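Local coordinates for similar to hydroxylamine oxidoreductase (Kuenenia stuttgartiensis, PDB 6H5L) that forms, with a dihaem cytochrome partner, a 60-haem reductase complex of an anammox bacterium that has an extended electron transfer pathway, at the interface of chains A and B and the interface of chains A and C. Sequence-based numbering; all coordinates share one arbitrary frame. Chains: chain A/B, Similar to hydroxylamine oxidoreductase; chain C, Conserved hypothetical cytochrome protein.

Contact 1: the interface of chains A and B. Residues chain A 234-236; chain B 246, 479, 481, 486.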
# COMPACT_ATOMS: atom_id res chain seq x y z
N MET A 234 25.84 -26.94 25.07
CA MET A 234 26.75 -27.27 23.98
C MET A 234 27.98 -27.92 24.57
O MET A 234 28.20 -27.90 25.78
CB MET A 234 27.12 -26.02 23.17
CG MET A 234 27.70 -24.90 24.02
SD MET A 234 28.31 -23.50 23.06
CE MET A 234 29.71 -24.25 22.23
N GLY A 235 28.80 -28.51 23.70
CA GLY A 235 30.10 -28.97 24.10
C GLY A 235 30.25 -30.47 24.25
O GLY A 235 29.37 -31.26 23.90
N PRO A 236 31.40 -30.89 24.79
CA PRO A 236 31.77 -32.31 24.72
C PRO A 236 30.97 -33.21 25.65
O PRO A 236 30.86 -34.41 25.37
CB PRO A 236 33.26 -32.30 25.09
CG PRO A 236 33.70 -30.87 24.94
CD PRO A 236 32.50 -30.06 25.29
N GLU B 246 28.39 -18.05 19.95
CA GLU B 246 27.62 -18.85 20.90
C GLU B 246 27.43 -18.16 22.24
O GLU B 246 26.85 -18.75 23.15
CB GLU B 246 28.29 -20.21 21.11
CG GLU B 246 28.52 -20.97 19.81
CD GLU B 246 27.27 -21.05 18.95
OE1 GLU B 246 26.19 -21.36 19.50
OE2 GLU B 246 27.37 -20.80 17.74
N GLN B 479 31.60 -16.85 26.74
CA GLN B 479 31.09 -18.16 26.33
C GLN B 479 31.58 -19.17 27.36
O GLN B 479 32.76 -19.54 27.36
CB GLN B 479 31.53 -18.52 24.92
CG GLN B 479 30.46 -19.24 24.11
CD GLN B 479 29.93 -20.48 24.80
OE1 GLN B 479 30.70 -21.30 25.29
NE2 GLN B 479 28.61 -20.61 24.84
N ASP B 481 30.99 -22.38 27.88
CA ASP B 481 31.39 -23.71 27.46
C ASP B 481 32.79 -23.70 26.86
O ASP B 481 33.61 -24.57 27.15
CB ASP B 481 30.38 -24.28 26.46
CG ASP B 481 30.64 -25.74 26.14
OD1 ASP B 481 30.50 -26.59 27.05
OD2 ASP B 481 30.97 -26.05 24.98
N TRP B 486 36.38 -26.24 26.39
CA TRP B 486 37.43 -26.12 25.38
C TRP B 486 38.73 -25.60 25.97
O TRP B 486 39.77 -25.66 25.30
CB TRP B 486 36.99 -25.19 24.24
CG TRP B 486 35.67 -25.51 23.58
CD1 TRP B 486 34.67 -26.31 24.06
CD2 TRP B 486 35.21 -25.02 22.31
NE1 TRP B 486 33.62 -26.35 23.17
CE2 TRP B 486 33.93 -25.57 22.09
CE3 TRP B 486 35.76 -24.18 21.34
CZ2 TRP B 486 33.19 -25.29 20.94
CZ3 TRP B 486 35.03 -23.91 20.20
CH2 TRP B 486 33.76 -24.47 20.01

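Contact 2: the interface of chains A and C. Residues chain A 70-71, 74; chain C 18, 83-84.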
# COMPACT_ATOMS: atom_id res chain seq x y z
N ILE A 70 19.14 7.40 48.47
CA ILE A 70 18.27 8.57 48.41
C ILE A 70 17.23 8.43 47.30
O ILE A 70 16.10 8.91 47.43
CB ILE A 70 19.10 9.86 48.25
CG1 ILE A 70 18.19 11.08 48.32
CG2 ILE A 70 19.91 9.83 46.96
CD1 ILE A 70 18.91 12.40 48.18
N PHE A 71 17.59 7.75 46.21
CA PHE A 71 16.62 7.54 45.14
C PHE A 71 15.57 6.51 45.53
O PHE A 71 14.42 6.60 45.08
CB PHE A 71 17.34 7.11 43.86
CG PHE A 71 18.55 7.94 43.54
CD1 PHE A 71 18.41 9.29 43.22
CD2 PHE A 71 19.82 7.39 43.55
CE1 PHE A 71 19.52 10.06 42.93
CE2 PHE A 71 20.93 8.15 43.25
CZ PHE A 71 20.78 9.49 42.94
N GLN A 74 13.15 8.21 48.69
CA GLN A 74 12.10 9.13 48.27
C GLN A 74 11.33 8.61 47.06
O GLN A 74 10.61 9.38 46.42
CB GLN A 74 12.68 10.51 48.00
CG GLN A 74 13.28 11.17 49.24
CD GLN A 74 13.79 12.57 48.98
OE1 GLN A 74 13.21 13.32 48.20
NE2 GLN A 74 14.88 12.93 49.65
N TYR C 18 26.73 12.94 47.24
CA TYR C 18 25.96 13.01 46.00
C TYR C 18 26.75 13.47 44.78
O TYR C 18 26.24 13.34 43.66
CB TYR C 18 24.75 13.95 46.18
CG TYR C 18 23.90 13.61 47.38
CD1 TYR C 18 23.14 12.45 47.42
CD2 TYR C 18 23.86 14.46 48.48
CE1 TYR C 18 22.36 12.14 48.51
CE2 TYR C 18 23.08 14.15 49.58
CZ TYR C 18 22.33 13.00 49.59
OH TYR C 18 21.56 12.70 50.69
N ILE C 83 15.71 16.64 43.85
CA ILE C 83 15.53 15.72 44.97
C ILE C 83 16.17 16.29 46.23
O ILE C 83 15.73 15.98 47.35
CB ILE C 83 16.09 14.34 44.60
CG1 ILE C 83 15.81 13.31 45.70
CG2 ILE C 83 17.59 14.42 44.31
CD1 ILE C 83 16.27 11.92 45.36
N LEU C 84 17.19 17.12 46.08
CA LEU C 84 17.84 17.76 47.21
C LEU C 84 17.14 19.08 47.54
O LEU C 84 16.48 19.69 46.69
CB LEU C 84 19.32 18.01 46.93
CG LEU C 84 20.18 16.76 46.73
CD1 LEU C 84 21.61 17.13 46.38
CD2 LEU C 84 20.15 15.88 47.98

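Contact 3: the interface of chains A and B. Residues chain A 198, 201-202, 231-232; chain B 479-480, 484.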
# COMPACT_ATOMS: atom_id res chain seq x y z
N GLY A 198 33.71 -20.63 33.67
CA GLY A 198 32.54 -21.07 32.93
C GLY A 198 31.58 -21.91 33.74
O GLY A 198 30.39 -21.96 33.41
N MET A 201 29.23 -19.66 35.63
CA MET A 201 28.43 -18.93 34.65
C MET A 201 27.36 -19.80 34.01
O MET A 201 26.28 -19.30 33.68
CB MET A 201 29.36 -18.35 33.57
CG MET A 201 28.75 -17.27 32.70
SD MET A 201 30.01 -16.44 31.72
CE MET A 201 29.00 -15.42 30.65
N CYS A 202 27.64 -21.09 33.83
CA CYS A 202 26.70 -22.00 33.19
C CYS A 202 25.71 -22.61 34.17
O CYS A 202 24.58 -22.92 33.78
CB CYS A 202 27.47 -23.12 32.48
SG CYS A 202 26.54 -24.02 31.21
N THR A 231 23.65 -21.33 24.44
CA THR A 231 24.84 -20.79 25.10
C THR A 231 25.35 -21.73 26.19
O THR A 231 26.56 -21.84 26.40
CB THR A 231 24.54 -19.40 25.67
OG1 THR A 231 24.19 -18.51 24.60
CG2 THR A 231 25.75 -18.84 26.40
N CYS A 232 24.44 -22.43 26.86
CA CYS A 232 24.79 -23.39 27.90
C CYS A 232 24.85 -24.82 27.40
O CYS A 232 25.79 -25.55 27.71
CB CYS A 232 23.79 -23.30 29.06
SG CYS A 232 23.75 -21.72 29.94
N GLN B 479 31.60 -16.85 26.74
CA GLN B 479 31.09 -18.16 26.33
C GLN B 479 31.58 -19.17 27.36
O GLN B 479 32.76 -19.54 27.36
CB GLN B 479 31.53 -18.52 24.92
CG GLN B 479 30.46 -19.24 24.11
CD GLN B 479 29.93 -20.48 24.80
OE1 GLN B 479 30.70 -21.30 25.29
NE2 GLN B 479 28.61 -20.61 24.84
N GLN B 480 30.68 -19.61 28.24
CA GLN B 480 31.09 -20.43 29.38
C GLN B 480 31.56 -21.82 28.95
O GLN B 480 32.46 -22.39 29.59
CB GLN B 480 29.94 -20.56 30.39
CG GLN B 480 28.60 -20.93 29.78
CD GLN B 480 27.72 -19.72 29.52
OE1 GLN B 480 28.12 -18.79 28.82
NE2 GLN B 480 26.52 -19.73 30.08
N TRP B 484 35.44 -23.30 29.80
CA TRP B 484 35.77 -24.47 30.61
C TRP B 484 36.08 -25.71 29.77
O TRP B 484 37.14 -26.31 29.91
CB TRP B 484 34.64 -24.78 31.59
CG TRP B 484 34.85 -26.09 32.28
CD1 TRP B 484 34.28 -27.28 31.97
CD2 TRP B 484 35.72 -26.33 33.39
NE1 TRP B 484 34.74 -28.26 32.82
CE2 TRP B 484 35.62 -27.70 33.70
CE3 TRP B 484 36.58 -25.53 34.15
CZ2 TRP B 484 36.34 -28.29 34.74
CZ3 TRP B 484 37.29 -26.11 35.19
CH2 TRP B 484 37.17 -27.47 35.47

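Contact 4: the interface of chains A and B. Residues chain A 225, 227, 230, 253, 257; chain B 251, 255.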
# COMPACT_ATOMS: atom_id res chain seq x y z
N GLN A 225 12.61 -19.54 21.31
CA GLN A 225 13.39 -20.03 20.18
C GLN A 225 14.57 -20.85 20.67
O GLN A 225 15.12 -20.57 21.74
CB GLN A 225 13.87 -18.87 19.32
CG GLN A 225 14.03 -17.55 20.05
CD GLN A 225 14.02 -16.36 19.10
OE1 GLN A 225 13.36 -16.38 18.07
NE2 GLN A 225 14.77 -15.32 19.45
N GLU A 227 17.67 -21.01 20.13
CA GLU A 227 18.96 -20.39 20.39
C GLU A 227 19.11 -19.90 21.83
O GLU A 227 20.24 -19.66 22.27
CB GLU A 227 19.19 -19.22 19.43
CG GLU A 227 19.55 -19.62 18.00
CD GLU A 227 18.36 -20.09 17.18
OE1 GLU A 227 18.55 -20.46 16.00
OE2 GLU A 227 17.23 -20.09 17.72
N MET A 230 21.25 -22.50 23.73
CA MET A 230 22.47 -23.03 23.13
C MET A 230 23.74 -22.44 23.71
O MET A 230 24.82 -23.00 23.49
CB MET A 230 22.43 -22.82 21.61
CG MET A 230 21.14 -23.29 20.97
SD MET A 230 21.28 -23.58 19.20
CE MET A 230 22.18 -22.12 18.69
N TYR A 253 14.12 -25.63 10.84
CA TYR A 253 13.81 -24.45 11.64
C TYR A 253 14.66 -23.26 11.23
O TYR A 253 14.15 -22.14 11.06
CB TYR A 253 13.99 -24.75 13.13
CG TYR A 253 14.33 -23.53 13.96
CD1 TYR A 253 13.39 -22.52 14.17
CD2 TYR A 253 15.58 -23.38 14.54
CE1 TYR A 253 13.69 -21.40 14.92
CE2 TYR A 253 15.90 -22.26 15.29
CZ TYR A 253 14.95 -21.28 15.48
OH TYR A 253 15.26 -20.17 16.23
N GLU A 257 12.55 -20.24 9.77
CA GLU A 257 12.24 -19.55 11.03
C GLU A 257 11.34 -18.34 10.83
O GLU A 257 10.59 -17.97 11.73
CB GLU A 257 13.53 -19.14 11.74
CG GLU A 257 14.63 -18.69 10.80
CD GLU A 257 15.78 -18.03 11.53
OE1 GLU A 257 15.58 -16.93 12.08
OE2 GLU A 257 16.89 -18.61 11.55
N LYS B 251 24.15 -14.84 20.22
CA LYS B 251 22.84 -15.45 20.05
C LYS B 251 21.76 -14.39 19.85
O LYS B 251 20.85 -14.56 19.04
CB LYS B 251 22.50 -16.34 21.24
CG LYS B 251 23.21 -17.68 21.24
CD LYS B 251 22.87 -18.46 19.99
CE LYS B 251 24.12 -18.98 19.30
NZ LYS B 251 23.84 -19.42 17.91
N LYS B 255 19.60 -13.74 16.25
CA LYS B 255 18.15 -13.82 16.27
C LYS B 255 17.46 -12.46 16.15
O LYS B 255 16.25 -12.42 15.93
CB LYS B 255 17.67 -14.53 17.54
CG LYS B 255 18.10 -15.99 17.62
CD LYS B 255 17.72 -16.75 16.35
CE LYS B 255 16.21 -16.84 16.17
NZ LYS B 255 15.83 -17.51 14.89
O HOH W 1 17.10 -19.42 13.99

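Contact 1: the interface of chains A and B
A:Met234 sets CG between its backbone N and carbonyl carbon (chi1 55°), the crowded position; this carries the sulfur toward B:Gln479 and B:Glu246, and the bend at chi3 (-67°) turns the methyl toward B:Asp481 and B:Trp486. The residue directly follows a haem-binding CXXCH motif of this multihaem, hydroxylamine oxidoreductase-like protein. SD of A:Met234 lies 3.4 Å from the amide NE2 of B:Gln479. That amide is held at both ends inside chain B. NE2 gives a nearly straight bond to O of B:Glu246 at 3.1 Å (166° at H), reaching it from above the carbonyl plane. OE1 takes a bent bond from the backbone N of B:Asp481 at 2.8 Å. An alanine in place of B:Gln479 would probably leave O of B:Glu246 and N of B:Asp481 without these mates and open a gap beside the A:Met234 sulfur. CG of A:Met234 packs on CB of B:Asp481 at 3.7 Å, and its methyl CE meets the indole of B:Trp486 at CZ2, 3.9 Å away, the two side chains at about a right angle. The carboxylate OD1 of B:Asp481 sits 2.9 Å from O of A:Met234; both would ordinarily only accept, which makes this pairing doubtful. OD2 receives a weak bond from the indole NE1 of B:Trp486.

Contact 2: the interface of chains A and C
A:Ile70 and A:Phe71 have helical backbone angles within helix 69-73, and they face C:Tyr18, at the end of helix 9-18, and C:Ile83 and C:Leu84, where the loop goes from a helical to an extended conformation. The contact is apolar, with no polar atom of one chain within bonding reach of the other. A:Ile70 does most of the work for its side: with CG1 anti to the backbone N (chi1 -175°) and the chain fully extended, its methyl CD1 is carried out to the rim of the C:Tyr18 ring, 3.5 Å from CE1. C:Leu84 places CD2 on the same side of that ring, 3.8 Å above the plane and toward the rim, and CD2 is also 3.7 Å from CD1 of A:Ile70. The other branch of A:Ile70, CG2, touches CE1 of C:Tyr18 at 3.7 Å. C:Ile83 comes tip to tip with A:Ile70, its CD1 3.6 Å from CG1, while its own CG1 lies against the amide of A:Gln74, 3.9 Å from CD. Behind this, A:Ile70 CG2 covers the centre of one face of A:Phe71. In the cytochrome, C:Tyr18 immediately precedes the haem-bearing C:Cys19, C:Cys22 and C:His23, and C:Ile83 lies five residues after the axial C:Met78, which probably puts the docking surface beside the first haem of the dihaem chain.

Contact 3: the interface of chains A and B
The amide of B:Gln480 is sandwiched between chain A groups: CG of A:Met201 lies over one face, 4.1 Å from CD, and O of A:Thr231 lies over the other, 3.9 Å from CD, with the methyl CG2 of A:Thr231 at the OE1 rim. The sulfur of A:Cys232 is 3.4 Å from NE2 and well off the amide plane, so the approach is a packing contact. Two haem-binding CXXCH motifs of the multihaem fold supply this pocket: A:Met201 and A:Cys202 belong to one, and A:Thr231 and A:Cys232 to another. A:Cys202 and A:Cys232 are thus cysteines that hold haem c through thioethers. B:Gln480 reaches in from the start of helix 480-513 with CG between its backbone N and carbonyl carbon (chi1 48°), a turn that lays CG against CB of A:Cys202 at 3.7 Å. Its CB rests on A:Gly198, 3.7 Å from CA, at the start of helix 197-202. Further out, the extended A:Met201 side chain crosses B:Gln480 at about a right angle. The neighbouring B:Gln479 adds a hydrogen bond across the interface: NE2 donates to O of A:Thr231 at 2.9 Å (138° at H), in the carbonyl plane and on a lone pair, though that oxygen is tilted somewhat from the glutamine amide plane.

Contact 4: the interface of chains A and B
Helix 248-256 of chain B lays B:Lys251 and B:Lys255 over the 3-10 helix 226-229 of chain A, the loop residues A:Gln225 and A:Met230, and the end of A's own helix 248-256 with the 3-10 turn 257-259 after it. B:Lys255 is bent at chi2 and chi3, -52° and -65°, which curls its aliphatic stretch against A:Glu227, CD of B:Lys255 3.5 Å from the carboxylate carbon CD of A:Glu227. A:Gln225 runs alongside in the opposite direction, its amide NE2 beside CB of the lysine. The ammonium then meets the phenol of A:Tyr253 tip to tip, NZ donating to OH at 3.0 Å. A weak bond and salt bridge to OE1 of A:Glu257 spans 2.9 Å, but that glutamate is poorly ordered. A water bound to NZ links the lysine to OE1 of A:Glu227, 2.7 Å from the water; its further leg to A:Glu257 is uncertain. Behind the phenol, OH of A:Tyr253 donates to OE2 of A:Glu227 at 2.5 Å on the syn side, so the carboxylate would steady the hydroxyl that receives the lysine. An alanine in place of A:Glu227 would probably leave that hydroxyl without its acceptor and free to turn, and take away a wall of the lysine's packing. Nearby, CE of B:Lys251 packs on the methyl CE of A:Met230 at 3.7 Å. Beside, and partly on, a haem-binding CXXCH motif, the site appears to hold the subunits by the lysine-tyrosine bond, packing and a water bridge, with a weaker charge pairing.

Contacts 1 and 3 are about 7 Å apart between the centres of their C-alpha atoms and share B:Gln479, so the start of helix 480-513 of chain B meets chain A at neighbouring points. Contact 4 lies about 16 Å from contact 1 and 17 Å from contact 3; it carries A:Met230 from the CXXCH motif that also supplies contact 3 and precedes A:Met234 in contact 1. Contact 2 is remote, about 45 Å from contact 1. Chain A thus joins a copy of itself around two haem motifs and docks the dihaem cytochrome elsewhere, as fits a complex with an extended electron transfer pathway, though the contacts themselves do not trace the route.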